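Ankyrin-repeat protein (Cryptosporidium parvum, PDB 2W4S) probably binds RNA through its PHAX-type RNA-binding domain, the part of the longer protein in this structure, as in the snRNA and snoRNA transport factor PHAX. Local coordinates at residues 42-45 and 46-49. Numbering follows the deposited sequence.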
loop_
_atom_site.group_PDB
_atom_site.type_symbol
_atom_site.label_atom_id
_atom_site.label_comp_id
_atom_site.label_asym_id
_atom_site.label_seq_id
_atom_site.Cartn_x
_atom_site.Cartn_y
_atom_site.Cartn_z
ATOM N N TYR C 42 -4.751 0.911 -6.073
ATOM C CA TYR C 42 -4.810 0.632 -4.635
ATOM C C TYR C 42 -4.818 1.956 -3.889
ATOM O O TYR C 42 -5.661 2.198 -3.021
ATOM C CB TYR C 42 -3.634 -0.259 -4.221
ATOM C CG TYR C 42 -3.439 -0.376 -2.734
ATOM C CD1 TYR C 42 -4.480 -0.770 -1.920
ATOM C CD2 TYR C 42 -2.209 -0.100 -2.145
ATOM C CE1 TYR C 42 -4.325 -0.865 -0.568
ATOM C CE2 TYR C 42 -2.029 -0.201 -0.754
ATOM C CZ TYR C 42 -3.096 -0.586 0.019
ATOM O OH TYR C 42 -2.983 -0.720 1.366
ATOM N N GLU C 43 -3.906 2.834 -4.301
ATOM C CA GLU C 43 -3.832 4.187 -3.777
ATOM C C GLU C 43 -5.125 4.961 -3.942
ATOM O O GLU C 43 -5.582 5.620 -2.981
ATOM C CB GLU C 43 -2.718 4.976 -4.441
ATOM C CG GLU C 43 -2.657 6.357 -3.865
ATOM C CD GLU C 43 -1.825 7.310 -4.672
ATOM O OE1 GLU C 43 -1.548 7.034 -5.872
ATOM O OE2 GLU C 43 -1.448 8.352 -4.080
ATOM N N ASN C 44 -5.701 4.898 -5.150
ATOM C CA ASN C 44 -6.935 5.612 -5.465
ATOM C C ASN C 44 -8.089 5.123 -4.639
ATOM O O ASN C 44 -8.898 5.925 -4.199
ATOM C CB ASN C 44 -7.260 5.535 -6.952
ATOM C CG ASN C 44 -6.350 6.420 -7.792
ATOM O OD1 ASN C 44 -5.937 7.497 -7.353
ATOM N ND2 ASN C 44 -5.995 5.955 -8.993
ATOM N N ALA C 45 -8.144 3.809 -4.419
ATOM C CA ALA C 45 -9.136 3.171 -3.536
ATOM C C ALA C 45 -8.970 3.683 -2.129
ATOM O O ALA C 45 -9.962 3.935 -1.439
ATOM C CB ALA C 45 -8.994 1.654 -3.547
ATOM N N MET C 46 -7.711 3.830 -1.701
ATOM C CA MET C 46 -7.401 4.410 -0.377
ATOM C C MET C 46 -7.837 5.861 -0.272
ATOM O O MET C 46 -8.362 6.247 0.758
ATOM C CB MET C 46 -5.925 4.251 -0.014
ATOM C CG MET C 46 -5.563 2.879 0.579
ATOM S SD MET C 46 -3.864 2.698 1.220
ATOM C CE MET C 46 -2.872 3.072 -0.251
ATOM N N LYS C 47 -7.654 6.652 -1.338
ATOM C CA LYS C 47 -8.061 8.090 -1.329
ATOM C C LYS C 47 -9.554 8.246 -1.174
ATOM O O LYS C 47 -10.029 9.082 -0.373
ATOM C CB LYS C 47 -7.625 8.829 -2.588
ATOM C CG LYS C 47 -6.148 9.023 -2.663
ATOM C CD LYS C 47 -5.745 9.925 -3.787
ATOM C CE LYS C 47 -4.224 10.057 -3.747
ATOM N NZ LYS C 47 -3.725 11.189 -4.564
ATOM N N VAL C 48 -10.277 7.414 -1.917
ATOM C CA VAL C 48 -11.720 7.287 -1.794
ATOM C C VAL C 48 -12.119 6.894 -0.375
ATOM O O VAL C 48 -13.063 7.464 0.182
ATOM C CB VAL C 48 -12.322 6.257 -2.827
ATOM C CG1 VAL C 48 -13.798 6.072 -2.576
ATOM C CG2 VAL C 48 -12.111 6.722 -4.247
ATOM N N GLU C 49 -11.423 5.916 0.211
ATOM C CA GLU C 49 -11.708 5.554 1.588
ATOM C C GLU C 49 -11.428 6.740 2.517
ATOM O O GLU C 49 -12.241 7.017 3.399
ATOM C CB GLU C 49 -10.978 4.284 2.008
ATOM C CG GLU C 49 -11.518 3.019 1.304
ATOM C CD GLU C 49 -12.928 2.635 1.768
ATOM O OE1 GLU C 49 -13.076 2.063 2.878
ATOM O OE2 GLU C 49 -13.894 2.906 1.024
#
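Y42 meets M46 one helical turn further on: the methyl CE lies over one face of the tyrosine ring, 3.7 Å from its centroid and displaced toward the CE2 rim, where CE2 to CE measures 3.4 Å. The sulfur SD sits more obliquely, 4.1 Å from the same centroid and near the phenolic end. With CG of Y42 anti to the backbone N (chi1 168°) and the M46 chain bent at its last torsion (chi3 -59°), the methyl folds onto the ring. The OH of Y42 is hydrogen-bonded to its counterpart, Y42 of the second subunit, and that residue also packs on M46 here, so the pair lies in the interface between the two chains. Next, E43 reaches forward to K47 in a long salt bridge, OE2 to NZ 3.7 Å; the methylene CE of K47 comes nearer to OE2 than NZ does. OE2 is also hydrogen-bonded to T16 OG1 of the second subunit. N44 contributes its carbonyl, which takes the V48 N-H almost straight (171°) at 3.1 Å from O to N; CG2 of V48 rests against the same oxygen. A45 O accepts E49 N at 3.0 Å, and E49 turns its carboxylate to a salt bridge with R62. Both A45 and E49 touch V68 of helix 65-78. With M46 N and K47 N bonded likewise to Y42 O and E43 O, this i to i+4 series marks an alpha-helix, whose periodicity pairs residues four apart, here in late turns of helix 24-50 of the all-helical PHAX-type RNA-binding domain.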